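Local coordinates for phosphatidylglycerophosphatase B (Bacillus subtilis, PDB 6FMX), which removes the phosphate from phosphatidylglycerophosphate to give phosphatidylglycerol in the cell membrane, and also acts as an undecaprenyl pyrophosphate phosphatase, at residues A[38-41]-A[42-45]; A[59-62]-A[63-67]; A[69-73]-A[74-78]; A[201-204]-A[205-208]; A[211-214]-A[215-219]. One frame throughout, in Å; residues are numbered along the deposited sequence.

Contact 1. Residues A[38-41]-A[42-45]; sequences HTNA and VQSA. With OLC ((2R)-2,3-dihydroxypropyl (9Z)-octadec-9-enoate), chain D; OLC ((2R)-2,3-dihydroxypropyl (9Z)-octadec-9-enoate), chain C.
Thr39 is the N-cap of helix 40-54, and its side chain caps the first turn by accepting from Val42. The bond runs from Val42 N to Thr39 OG1, 3.2 Å long with an N-H...O angle of 154°. OG1 can turn back to this N-H because it stands between its own backbone N and carbonyl carbon (chi1 70°). The same OG1 is hydrogen-bonded to Ala36, at the end of the preceding helix. Val42 CG2 lies 3.2 Å from Thr39 OG1, so a methyl crowds the cap. Thr39 O begins the helical bonding, taking Gln43 N at 3.1 Å. The extended Gln43 side chain runs back past this carbonyl, and its NE2 is hydrogen-bonded to Ile37 O. The next carbonyl, Asn40 O, is gripped twice by Ser44. Ser44 OG donates at 2.7 Å and Ser44 N at 2.9 Å, from opposite faces of the carbonyl plane. One face of the His38 ring carries the ester oxygen O20 of the monoolein of chain D, 3.4 Å above the ring centre. With an alanine here the flat ring is gone, and the ester oxygen would probably lose the face it lies over. The Thr39 bond to Val42 N is the classic N-cap of a helix, in a part of the chain inferred to be extracellular.

Contact 2. Residues A[59-62]-A[63-67]; sequences PWLN and EVMTG
Leu61 and Met65 form the covered side of this turn of helix 59-70, packed against helix 166-186. Their side chains run side by side and point the same way, with Leu61 CD1 4.2 Å from Met65 CG. Met65 CG is anti to its carbonyl carbon (chi1 -75°) and lies 3.2 Å from Leu61 O. That carbonyl receives Met65 N at 2.8 Å. Both side chains touch Tyr186 of helix 166-186, and Met65 also reaches Ile182 and Ser183. Asn62 OD1 is hydrogen-bonded to the hydroxyl of Tyr186. The backbone O of Asn62 is held twice by Thr66, from OG1 and from N, both at 3.0 Å and from opposite faces of the carbonyl plane. Thr66 OG1 can reach back because it is anti to its own carbonyl carbon (chi1 -68°).

Trp60, Glu63 and Val64, by contrast, lie on the surface. Trp60 and Val64 also point the same way, but they meet at one place. Val64 CG2 comes to the edge of the indole, 4.1 Å from Trp60 CE3. One face of the indole rests on Leu61 CB, 4.0 Å below the ring centre. The CB of Glu63 packs on Trp60 O. The repeated i to i+4 bonds are those of a regular alpha-helix, here lying with one side against helix 166-186 in a segment inferred to be extracellular.

Contact 3. Residues A[69-73]-A[74-78]; sequences THLGA and SSFLL. With OLC ((2R)-2,3-dihydroxypropyl (9Z)-octadec-9-enoate), chain B; OLC ((2R)-2,3-dihydroxypropyl (9Z)-octadec-9-enoate), chain F.
His70 and Ser75 hold the glycerol head of the monoolein of chain B between them. His70 NE2 donates to its O23 at 2.7 Å, with an N-H...O angle of 147°. Ser75 OG is hydrogen-bonded to its O25 at 3.2 Å. The two residues stand on either side of a helix-to-helix connection. A type I beta turn from His70 to Ala73 leads out of helix 59-70, and Ala73 is the N-cap residue of helix 74-92. Ala73 O accepts twice. Leu77 N lies in the carbonyl plane, while Phe76 N sits well above it, each at 2.9 Å. Ala73 also touches His140, the proposed proton donor of the active site. Leu77 packs on Asn143 and Tyr148 of helix 139-158. Asn143 ND2 is hydrogen-bonded to Gly72 O, and Tyr148 OH to Leu71 O. Phe76 CB lies over the His70 ring as a CH-pi contact, 4.0 Å from the centroid. The two ring planes are 52° apart. Phe76 CG is anti to the backbone N (chi1 171°), which sets its ring beside Leu71 and the monoolein. Leu71 runs alongside Phe76, its CD2 4.0 Å from Phe76 CE2.

Contact 4. Residues A[201-204]-A[205-208]; sequences LGLL and LFFL
Leu203 O accepts from Phe207 N at 2.9 Å, with an N-H...O angle of 166°. Leu201 O takes Leu205 N, Gly202 O takes Phe206 N and Leu204 O takes Leu208 N, each at 3.0 Å. All four acceptors of 201-204 are thus satisfied by the backbone four residues on. This is regular alpha-helix in the middle of transmembrane helix 192-215, and all its side chains are apolar. Phe207 CG is anti to its carbonyl carbon (chi1 -79°), laying the ring back beside Leu203. Phe207 CD2 lies 3.1 Å from Leu203 O, and its CE2 3.9 Å from Leu203 CG. Leu203 CD1 meets Phe206 CD2 at 4.0 Å. Cut back to an alanine, Phe207 would probably leave Leu203 CG without its aromatic partner and open a gap beside Leu26 of helix 21-36. Leu204 and Leu208 run side by side, 3.6 Å from CD2 to CD1. Leu205 touches Val103 and Thr106 of helix 96-118, while Phe206 packs on Pro149 and Val150 of helix 139-158.

Contact 5. Residues A[211-214]-A[215-219]; sequences GFDE and KIKRF. With OLC ((2R)-2,3-dihydroxypropyl (9Z)-octadec-9-enoate), chain E.
Phe212 and Ile216 cross obliquely, with a methyl over a ring. Ile216 CG2 stands 4.1 Å from the centroid of the Phe212 ring, 20° off its normal, a CH-pi contact. The opposite face takes the monoolein of chain E, whose acyl C14 is 3.4 Å from Phe212 CD1. With chi1 at 172° the Phe212 ring swings away from its own backbone N and lies between methyl and lipid. The backbone ties the same pair, Ile216 N to Phe212 O at 3.1 Å. The Asp213 and Lys217 side chains slant across each other. Asp213 OD2 and Lys217 NZ are 4.1 Å apart, too far for a salt bridge, though opposite charges would probably attract. Tyr153 OH is hydrogen-bonded to both. Lys217 N bonds to Glu214 O at 3.2 Å, from above the carbonyl plane, where the chain leaves the helix. At this end of helix 192-215, inferred to be cytoplasmic, Asp213 forms a salt bridge with Lys157 of helix 139-158 and touches Asp96 and Leu99 of helix 96-118.

From the N terminus the contacts follow in series, and none nests in or crosses another. Each lies within one continuous piece of chain, so none closes a long loop. Contact 1 starts helix 40-54 after helix 21-36. Contact 2 lies on the next helix, 59-70, its centre 29 Å from that of contact 1. Contact 3 adjoins it and turns the chain from helix 59-70 into helix 74-92, beside His140. Contacts 4 and 5 adjoin on helix 192-215, with centres 16 Å apart. Contact 4 packs helix 192-215 against helices 21-36, 96-118 and 139-158. Contact 5 ends that helix, at the side inferred to be cytoplasmic, and lies across the chain's centre from contacts 1 and 2.

Contact 1. Residues A[38-41]-A[42-45]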
# COMPACT_ATOMS: atom_id res chain seq x y z
N HIS A 38 4.97 6.83 19.55
CA HIS A 38 5.06 6.66 20.99
C HIS A 38 5.03 7.97 21.75
O HIS A 38 5.06 7.96 22.99
CB HIS A 38 6.32 5.88 21.36
CG HIS A 38 6.30 4.46 20.89
ND1 HIS A 38 5.79 3.43 21.65
CD2 HIS A 38 6.70 3.90 19.72
CE1 HIS A 38 5.89 2.30 20.98
NE2 HIS A 38 6.44 2.56 19.81
N THR A 39 4.98 9.09 21.05
CA THR A 39 4.84 10.38 21.71
C THR A 39 3.37 10.69 21.88
O THR A 39 2.53 10.38 21.03
CB THR A 39 5.52 11.48 20.90
OG1 THR A 39 4.78 11.72 19.70
CG2 THR A 39 6.93 11.06 20.55
N ASN A 40 3.05 11.32 23.01
CA ASN A 40 1.66 11.68 23.24
C ASN A 40 1.19 12.74 22.24
O ASN A 40 0.01 12.78 21.90
CB ASN A 40 1.49 12.17 24.67
CG ASN A 40 0.06 12.46 25.01
OD1 ASN A 40 -0.78 11.56 25.08
ND2 ASN A 40 -0.24 13.72 25.17
N ALA A 41 2.10 13.59 21.77
CA ALA A 41 1.73 14.62 20.81
C ALA A 41 1.22 14.01 19.50
O ALA A 41 0.24 14.51 18.93
CB ALA A 41 2.92 15.54 20.55
N VAL A 42 1.85 12.93 19.03
CA VAL A 42 1.40 12.30 17.80
C VAL A 42 0.13 11.48 18.05
O VAL A 42 -0.79 11.47 17.23
CB VAL A 42 2.52 11.44 17.18
CG1 VAL A 42 1.98 10.64 16.00
CG2 VAL A 42 3.67 12.32 16.73
N GLN A 43 0.09 10.76 19.17
CA GLN A 43 -1.11 10.00 19.52
C GLN A 43 -2.33 10.90 19.61
O GLN A 43 -3.42 10.53 19.17
CB GLN A 43 -0.89 9.27 20.85
CG GLN A 43 0.11 8.11 20.80
CD GLN A 43 0.64 7.75 22.17
OE1 GLN A 43 0.07 8.15 23.19
NE2 GLN A 43 1.73 7.00 22.22
N SER A 44 -2.16 12.11 20.16
CA SER A 44 -3.27 13.04 20.27
C SER A 44 -3.69 13.57 18.91
O SER A 44 -4.90 13.70 18.64
CB SER A 44 -2.89 14.19 21.20
OG SER A 44 -2.48 13.70 22.46
N ALA A 45 -2.73 13.89 18.05
CA ALA A 45 -3.07 14.34 16.71
C ALA A 45 -3.71 13.20 15.91
O ALA A 45 -4.67 13.43 15.17
CB ALA A 45 -1.83 14.87 15.99
C18 OLC D . 17.14 11.45 12.05
C10 OLC D . 14.67 6.08 16.11
C9 OLC D . 14.59 4.77 16.27
C17 OLC D . 17.06 10.60 10.79
C11 OLC D . 14.05 6.74 14.89
C8 OLC D . 13.88 3.90 15.23
C24 OLC D . 7.87 3.32 25.26
C16 OLC D . 17.48 9.17 11.12
C12 OLC D . 15.08 7.62 14.20
C7 OLC D . 13.35 2.63 15.88
C15 OLC D . 16.49 8.57 12.12
C13 OLC D . 16.37 6.83 13.95
C6 OLC D . 12.00 2.91 16.52
C14 OLC D . 17.04 7.24 12.64
C5 OLC D . 11.79 1.95 17.69
C4 OLC D . 10.67 2.47 18.58
C3 OLC D . 11.26 3.27 19.74
C2 OLC D . 10.13 3.77 20.64
C21 OLC D . 8.68 1.80 23.49
C1 OLC D . 9.72 2.66 21.61
C22 OLC D . 8.73 2.09 24.97
O19 OLC D . 10.02 1.53 21.38
O25 OLC D . 6.92 2.97 26.23
O23 OLC D . 8.21 0.99 25.66
O20 OLC D . 9.01 2.95 22.77
C18 OLC C . 12.27 11.83 3.10
C10 OLC C . 10.64 13.75 7.45
C9 OLC C . 9.72 14.01 8.36
C17 OLC C . 13.00 12.70 4.13
C11 OLC C . 11.39 12.42 7.42
C8 OLC C . 9.36 12.96 9.42
C24 OLC C . 6.94 16.45 19.45
C16 OLC C . 14.42 12.20 4.41
C12 OLC C . 12.88 12.71 7.63
C7 OLC C . 8.07 13.36 10.12
C15 OLC C . 14.42 10.83 5.10
C13 OLC C . 13.77 11.49 7.43
C6 OLC C . 7.44 12.14 10.79
C14 OLC C . 13.35 10.72 6.18
C5 OLC C . 5.93 12.34 10.92
C4 OLC C . 5.53 12.23 12.38
C3 OLC C . 5.79 13.57 13.07
C2 OLC C . 6.89 13.37 14.11
C21 OLC C . 6.94 15.59 17.13
C1 OLC C . 6.92 14.59 15.02
C22 OLC C . 7.29 15.27 18.56
O19 OLC C . 6.78 15.67 14.57
O25 OLC C . 6.91 16.00 20.78
O23 OLC C . 6.52 14.16 18.92
O20 OLC C . 7.11 14.41 16.40

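Contact 2. Residues A[59-62]-A[63-67]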
# COMPACT_ATOMS: atom_id res chain seq x y z
N PRO A 59 -23.78 7.67 5.11
CA PRO A 59 -23.95 6.24 4.81
C PRO A 59 -23.63 5.87 3.37
O PRO A 59 -23.01 4.83 3.14
CB PRO A 59 -25.42 5.99 5.16
CG PRO A 59 -25.69 6.96 6.25
CD PRO A 59 -24.91 8.21 5.89
N TRP A 60 -24.04 6.69 2.40
CA TRP A 60 -23.66 6.40 1.02
C TRP A 60 -22.14 6.37 0.86
O TRP A 60 -21.59 5.47 0.22
CB TRP A 60 -24.29 7.41 0.06
CG TRP A 60 -23.73 8.81 0.08
CD1 TRP A 60 -24.21 9.86 0.79
CD2 TRP A 60 -22.62 9.31 -0.68
NE1 TRP A 60 -23.46 10.99 0.54
CE2 TRP A 60 -22.48 10.67 -0.36
CE3 TRP A 60 -21.73 8.74 -1.59
CZ2 TRP A 60 -21.48 11.47 -0.92
CZ3 TRP A 60 -20.74 9.53 -2.14
CH2 TRP A 60 -20.62 10.88 -1.80
N LEU A 61 -21.46 7.33 1.48
CA LEU A 61 -20.00 7.40 1.40
C LEU A 61 -19.33 6.27 2.18
O LEU A 61 -18.24 5.82 1.79
CB LEU A 61 -19.53 8.76 1.91
CG LEU A 61 -18.07 9.20 1.71
CD1 LEU A 61 -17.64 9.07 0.25
CD2 LEU A 61 -17.88 10.61 2.19
N ASN A 62 -19.95 5.81 3.27
CA ASN A 62 -19.49 4.61 3.96
C ASN A 62 -19.39 3.43 3.00
O ASN A 62 -18.40 2.69 3.00
CB ASN A 62 -20.43 4.26 5.11
CG ASN A 62 -20.34 5.23 6.28
OD1 ASN A 62 -19.53 6.15 6.30
ND2 ASN A 62 -21.20 5.01 7.27
N GLU A 63 -20.44 3.24 2.18
CA GLU A 63 -20.46 2.16 1.20
C GLU A 63 -19.37 2.33 0.17
O GLU A 63 -18.66 1.38 -0.18
CB GLU A 63 -21.81 2.10 0.49
CG GLU A 63 -22.94 1.40 1.22
CD GLU A 63 -24.11 1.11 0.29
OE1 GLU A 63 -24.03 1.49 -0.90
OE2 GLU A 63 -25.10 0.49 0.73
N VAL A 64 -19.24 3.55 -0.37
CA VAL A 64 -18.22 3.81 -1.38
C VAL A 64 -16.83 3.56 -0.81
O VAL A 64 -15.98 2.95 -1.46
CB VAL A 64 -18.35 5.24 -1.92
CG1 VAL A 64 -17.16 5.59 -2.79
CG2 VAL A 64 -19.66 5.40 -2.69
N MET A 65 -16.60 4.03 0.41
CA MET A 65 -15.27 3.89 1.00
C MET A 65 -14.95 2.44 1.33
O MET A 65 -13.79 2.03 1.28
CB MET A 65 -15.17 4.77 2.25
CG MET A 65 -15.03 6.24 1.92
SD MET A 65 -13.34 6.59 1.35
CE MET A 65 -13.36 8.38 1.29
N THR A 66 -15.97 1.65 1.66
CA THR A 66 -15.76 0.22 1.87
C THR A 66 -15.40 -0.48 0.57
O THR A 66 -14.55 -1.38 0.54
CB THR A 66 -17.02 -0.39 2.50
OG1 THR A 66 -17.17 0.13 3.83
CG2 THR A 66 -16.93 -1.90 2.55
N GLY A 67 -16.05 -0.09 -0.53
CA GLY A 67 -15.65 -0.60 -1.83
C GLY A 67 -14.23 -0.22 -2.19
O GLY A 67 -13.45 -1.06 -2.66

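Contact 3. Residues A[69-73]-A[74-78]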
# COMPACT_ATOMS: atom_id res chain seq x y z
N THR A 69 -11.81 0.46 -0.16
CA THR A 69 -10.82 -0.16 0.70
C THR A 69 -10.49 -1.58 0.27
O THR A 69 -9.37 -2.05 0.50
CB THR A 69 -11.30 -0.11 2.16
OG1 THR A 69 -10.17 -0.14 3.01
CG2 THR A 69 -12.19 -1.31 2.49
N HIS A 70 -11.43 -2.24 -0.43
CA HIS A 70 -11.19 -3.61 -0.90
C HIS A 70 -10.07 -3.67 -1.93
O HIS A 70 -9.44 -4.72 -2.08
CB HIS A 70 -12.49 -4.19 -1.48
CG HIS A 70 -12.41 -5.66 -1.77
ND1 HIS A 70 -12.20 -6.60 -0.78
CD2 HIS A 70 -12.53 -6.35 -2.92
CE1 HIS A 70 -12.18 -7.81 -1.32
NE2 HIS A 70 -12.38 -7.68 -2.62
N LEU A 71 -9.81 -2.57 -2.63
CA LEU A 71 -8.68 -2.53 -3.56
C LEU A 71 -7.34 -2.72 -2.84
O LEU A 71 -6.35 -3.09 -3.48
CB LEU A 71 -8.66 -1.21 -4.33
CG LEU A 71 -9.93 -0.89 -5.11
CD1 LEU A 71 -9.95 0.58 -5.49
CD2 LEU A 71 -10.06 -1.77 -6.34
N GLY A 72 -7.30 -2.49 -1.53
CA GLY A 72 -6.11 -2.72 -0.74
C GLY A 72 -6.08 -4.04 -0.00
O GLY A 72 -5.09 -4.33 0.68
N ALA A 73 -7.13 -4.85 -0.11
CA ALA A 73 -7.21 -6.09 0.65
C ALA A 73 -6.34 -7.15 -0.00
O ALA A 73 -6.36 -7.32 -1.23
CB ALA A 73 -8.65 -6.57 0.75
N SER A 74 -5.58 -7.87 0.82
CA SER A 74 -4.72 -8.92 0.27
C SER A 74 -5.54 -10.02 -0.38
O SER A 74 -5.06 -10.70 -1.30
CB SER A 74 -3.82 -9.49 1.36
OG SER A 74 -4.40 -10.63 1.95
N SER A 75 -6.79 -10.21 0.07
CA SER A 75 -7.66 -11.18 -0.59
C SER A 75 -8.05 -10.74 -1.99
O SER A 75 -8.42 -11.59 -2.81
CB SER A 75 -8.91 -11.42 0.25
OG SER A 75 -9.81 -10.33 0.12
N PHE A 76 -8.00 -9.44 -2.28
CA PHE A 76 -8.22 -8.95 -3.63
C PHE A 76 -6.93 -8.91 -4.44
O PHE A 76 -6.94 -9.26 -5.63
CB PHE A 76 -8.83 -7.55 -3.59
CG PHE A 76 -8.91 -6.86 -4.92
CD1 PHE A 76 -9.89 -7.21 -5.84
CD2 PHE A 76 -8.02 -5.85 -5.25
CE1 PHE A 76 -9.98 -6.56 -7.07
CE2 PHE A 76 -8.10 -5.21 -6.47
CZ PHE A 76 -9.08 -5.56 -7.38
N LEU A 77 -5.82 -8.52 -3.82
CA LEU A 77 -4.59 -8.29 -4.56
C LEU A 77 -3.91 -9.58 -4.99
O LEU A 77 -3.28 -9.61 -6.05
CB LEU A 77 -3.63 -7.44 -3.75
CG LEU A 77 -4.12 -6.00 -3.59
CD1 LEU A 77 -3.37 -5.33 -2.47
CD2 LEU A 77 -4.01 -5.21 -4.87
N LEU A 78 -4.01 -10.65 -4.19
CA LEU A 78 -3.41 -11.91 -4.61
C LEU A 78 -4.01 -12.43 -5.92
O LEU A 78 -3.25 -12.72 -6.85
CB LEU A 78 -3.49 -12.95 -3.48
CG LEU A 78 -2.88 -14.32 -3.80
CD1 LEU A 78 -1.48 -14.18 -4.39
CD2 LEU A 78 -2.85 -15.20 -2.55
C18 OLC B . -2.36 -8.15 -21.66
C10 OLC B . -6.79 -5.99 -16.06
C9 OLC B . -7.78 -6.08 -15.19
C17 OLC B . -2.48 -9.10 -20.47
C11 OLC B . -5.72 -7.08 -16.19
C8 OLC B . -7.90 -7.28 -14.26
C24 OLC B . -12.01 -12.28 -2.86
C16 OLC B . -1.80 -8.51 -19.22
C12 OLC B . -6.20 -8.18 -17.15
C7 OLC B . -9.22 -7.22 -13.49
C15 OLC B . -2.80 -7.66 -18.44
C13 OLC B . -5.17 -8.41 -18.26
C6 OLC B . -9.29 -8.45 -12.58
C14 OLC B . -3.78 -8.55 -17.66
C5 OLC B . -10.13 -8.13 -11.34
C4 OLC B . -9.40 -8.63 -10.08
C3 OLC B . -10.07 -9.88 -9.53
C2 OLC B . -9.69 -10.05 -8.06
C21 OLC B . -11.29 -11.85 -5.23
C1 OLC B . -10.58 -11.09 -7.38
C22 OLC B . -12.18 -11.38 -4.08
O19 OLC B . -10.77 -12.14 -7.89
O25 OLC B . -12.17 -11.53 -1.69
O23 OLC B . -11.83 -10.07 -3.73
O20 OLC B . -11.19 -10.79 -6.15
C10 OLC F . 6.41 -16.62 -6.29
C9 OLC F . 5.83 -16.26 -5.15
C11 OLC F . 7.87 -16.99 -6.31
C8 OLC F . 6.64 -16.23 -3.87
C24 OLC F . -3.33 -12.80 4.18
C12 OLC F . 8.71 -15.75 -6.62
C7 OLC F . 5.72 -16.46 -2.68
C6 OLC F . 4.33 -15.89 -2.95
C5 OLC F . 3.74 -15.26 -1.69
C4 OLC F . 2.27 -15.62 -1.53
C3 OLC F . 1.47 -14.43 -1.01
C2 OLC F . 1.41 -14.43 0.51
C21 OLC F . -1.49 -13.90 2.91
C1 OLC F . 0.07 -13.90 0.97
C22 OLC F . -2.14 -12.56 3.26
O19 OLC F . -0.80 -13.64 0.15
O25 OLC F . -2.86 -13.13 5.49
O23 OLC F . -1.18 -11.73 3.92
O20 OLC F . -0.18 -13.67 2.38

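Contact 4. Residues A[201-204]-A[205-208]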
# COMPACT_ATOMS: atom_id res chain seq x y z
N LEU A 201 6.74 1.93 3.50
CA LEU A 201 7.39 0.64 3.30
C LEU A 201 6.90 -0.11 2.06
O LEU A 201 7.69 -0.83 1.44
CB LEU A 201 7.22 -0.24 4.54
CG LEU A 201 7.93 0.23 5.81
CD1 LEU A 201 7.72 -0.78 6.91
CD2 LEU A 201 9.42 0.40 5.57
N GLY A 202 5.63 0.02 1.69
CA GLY A 202 5.19 -0.53 0.42
C GLY A 202 5.88 0.13 -0.75
O GLY A 202 6.31 -0.54 -1.70
N LEU A 203 6.01 1.46 -0.71
CA LEU A 203 6.73 2.19 -1.75
C LEU A 203 8.20 1.80 -1.77
O LEU A 203 8.81 1.68 -2.85
CB LEU A 203 6.58 3.69 -1.51
CG LEU A 203 6.44 4.71 -2.65
CD1 LEU A 203 5.60 4.18 -3.80
CD2 LEU A 203 5.85 5.99 -2.08
N LEU A 204 8.79 1.58 -0.60
CA LEU A 204 10.17 1.11 -0.53
C LEU A 204 10.33 -0.22 -1.26
O LEU A 204 11.26 -0.39 -2.06
CB LEU A 204 10.59 0.98 0.94
CG LEU A 204 12.05 0.69 1.29
CD1 LEU A 204 12.32 1.22 2.68
CD2 LEU A 204 12.33 -0.79 1.25
N LEU A 205 9.43 -1.18 -1.00
CA LEU A 205 9.52 -2.47 -1.68
C LEU A 205 9.33 -2.34 -3.18
O LEU A 205 9.98 -3.06 -3.95
CB LEU A 205 8.48 -3.43 -1.10
CG LEU A 205 8.79 -3.83 0.35
CD1 LEU A 205 7.65 -4.62 0.97
CD2 LEU A 205 10.07 -4.64 0.38
N PHE A 206 8.45 -1.43 -3.61
CA PHE A 206 8.31 -1.13 -5.03
C PHE A 206 9.63 -0.67 -5.63
O PHE A 206 10.08 -1.20 -6.66
CB PHE A 206 7.23 -0.06 -5.23
CG PHE A 206 7.37 0.72 -6.52
CD1 PHE A 206 7.17 0.11 -7.75
CD2 PHE A 206 7.69 2.07 -6.50
CE1 PHE A 206 7.29 0.84 -8.94
CE2 PHE A 206 7.81 2.80 -7.67
CZ PHE A 206 7.62 2.18 -8.89
N PHE A 207 10.26 0.34 -5.02
CA PHE A 207 11.50 0.86 -5.58
C PHE A 207 12.58 -0.20 -5.59
O PHE A 207 13.41 -0.24 -6.51
CB PHE A 207 11.97 2.09 -4.80
CG PHE A 207 11.24 3.34 -5.17
CD1 PHE A 207 11.35 3.87 -6.44
CD2 PHE A 207 10.42 3.98 -4.25
CE1 PHE A 207 10.68 5.03 -6.79
CE2 PHE A 207 9.75 5.14 -4.59
CZ PHE A 207 9.88 5.66 -5.87
N LEU A 208 12.59 -1.09 -4.60
CA LEU A 208 13.59 -2.15 -4.57
C LEU A 208 13.41 -3.12 -5.73
O LEU A 208 14.38 -3.48 -6.41
CB LEU A 208 13.53 -2.90 -3.25
CG LEU A 208 14.12 -2.20 -2.02
CD1 LEU A 208 14.02 -3.13 -0.82
CD2 LEU A 208 15.57 -1.81 -2.26

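Contact 5. Residues A[211-214]-A[215-219]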
# COMPACT_ATOMS: atom_id res chain seq x y z
N GLY A 211 14.19 -1.29 -9.06
CA GLY A 211 15.63 -1.14 -9.24
C GLY A 211 16.32 -2.44 -9.60
O GLY A 211 17.23 -2.47 -10.44
N PHE A 212 15.90 -3.54 -8.97
CA PHE A 212 16.44 -4.86 -9.30
C PHE A 212 16.13 -5.24 -10.74
O PHE A 212 17.02 -5.65 -11.49
CB PHE A 212 15.88 -5.90 -8.34
CG PHE A 212 16.22 -7.32 -8.71
CD1 PHE A 212 17.47 -7.84 -8.42
CD2 PHE A 212 15.29 -8.14 -9.32
CE1 PHE A 212 17.78 -9.15 -8.74
CE2 PHE A 212 15.59 -9.44 -9.65
CZ PHE A 212 16.84 -9.95 -9.36
N ASP A 213 14.86 -5.14 -11.13
CA ASP A 213 14.46 -5.55 -12.46
C ASP A 213 15.19 -4.75 -13.53
O ASP A 213 15.59 -5.29 -14.57
CB ASP A 213 12.95 -5.39 -12.62
CG ASP A 213 12.45 -5.93 -13.93
OD1 ASP A 213 12.40 -7.17 -14.06
OD2 ASP A 213 12.14 -5.12 -14.83
N GLU A 214 15.37 -3.46 -13.29
CA GLU A 214 16.07 -2.64 -14.27
C GLU A 214 17.56 -2.96 -14.29
O GLU A 214 18.18 -2.99 -15.36
CB GLU A 214 15.83 -1.16 -13.96
CG GLU A 214 14.36 -0.83 -14.12
CD GLU A 214 14.05 0.65 -14.02
OE1 GLU A 214 14.42 1.28 -13.00
OE2 GLU A 214 13.42 1.18 -14.96
N LYS A 215 18.12 -3.25 -13.11
CA LYS A 215 19.55 -3.55 -13.02
C LYS A 215 19.91 -4.80 -13.82
O LYS A 215 20.98 -4.86 -14.44
CB LYS A 215 19.95 -3.71 -11.55
CG LYS A 215 21.41 -4.03 -11.33
CD LYS A 215 22.32 -3.03 -12.00
CE LYS A 215 23.79 -3.43 -11.81
NZ LYS A 215 24.74 -2.39 -12.32
N ILE A 216 19.04 -5.82 -13.82
CA ILE A 216 19.38 -7.07 -14.48
C ILE A 216 19.09 -7.07 -15.97
O ILE A 216 19.32 -8.08 -16.64
CB ILE A 216 18.65 -8.28 -13.84
CG1 ILE A 216 17.15 -8.25 -14.14
CG2 ILE A 216 18.93 -8.32 -12.34
CD1 ILE A 216 16.40 -9.42 -13.55
N LYS A 217 18.59 -5.96 -16.52
CA LYS A 217 18.33 -5.92 -17.95
C LYS A 217 19.64 -6.01 -18.72
O LYS A 217 20.67 -5.47 -18.30
CB LYS A 217 17.59 -4.64 -18.33
CG LYS A 217 16.18 -4.62 -17.76
CD LYS A 217 15.42 -3.36 -18.14
CE LYS A 217 13.93 -3.65 -18.21
NZ LYS A 217 13.10 -2.46 -17.82
N ARG A 218 19.61 -6.70 -19.85
CA ARG A 218 20.79 -6.89 -20.66
C ARG A 218 20.86 -5.90 -21.82
O ARG A 218 21.93 -5.76 -22.44
CB ARG A 218 20.84 -8.33 -21.17
CG ARG A 218 21.34 -9.27 -20.08
CD ARG A 218 20.74 -10.65 -20.18
NE ARG A 218 21.47 -11.62 -19.39
CZ ARG A 218 21.19 -12.92 -19.36
NH1 ARG A 218 20.18 -13.40 -20.07
NH2 ARG A 218 21.91 -13.74 -18.60
N PHE A 219 19.75 -5.22 -22.09
CA PHE A 219 19.67 -4.08 -22.98
C PHE A 219 18.85 -3.00 -22.29
O PHE A 219 17.94 -3.30 -21.52
CB PHE A 219 19.01 -4.46 -24.32
CG PHE A 219 19.74 -5.53 -25.06
CD1 PHE A 219 19.57 -6.86 -24.73
CD2 PHE A 219 20.62 -5.20 -26.08
CE1 PHE A 219 20.26 -7.85 -25.40
CE2 PHE A 219 21.31 -6.18 -26.76
CZ PHE A 219 21.14 -7.51 -26.42
C18 OLC E . 18.78 -4.70 -5.88
C10 OLC E . 11.54 -8.03 -4.13
C9 OLC E . 11.25 -9.08 -3.40
C17 OLC E . 17.72 -5.03 -4.83
C11 OLC E . 12.87 -7.29 -3.96
C8 OLC E . 12.22 -9.63 -2.35
C24 OLC E . 2.86 -14.46 3.73
C16 OLC E . 17.87 -6.50 -4.42
C12 OLC E . 13.65 -7.37 -5.27
C7 OLC E . 12.22 -11.17 -2.44
C15 OLC E . 16.48 -7.09 -4.16
C13 OLC E . 14.66 -8.51 -5.20
C6 OLC E . 12.18 -11.80 -1.04
C14 OLC E . 16.07 -7.94 -5.36
C5 OLC E . 11.21 -12.99 -1.03
C4 OLC E . 10.60 -13.22 0.36
C3 OLC E . 9.23 -13.90 0.20
C2 OLC E . 8.51 -13.93 1.55
C21 OLC E . 4.95 -14.69 2.30
C1 OLC E . 7.14 -14.60 1.42
C22 OLC E . 4.30 -14.01 3.50
O19 OLC E . 6.75 -14.96 0.36
O25 OLC E . 2.53 -14.17 5.06
O23 OLC E . 5.03 -14.33 4.66
O20 OLC E . 6.33 -14.77 2.55
O HOH W 1 20.72 -2.82 -16.89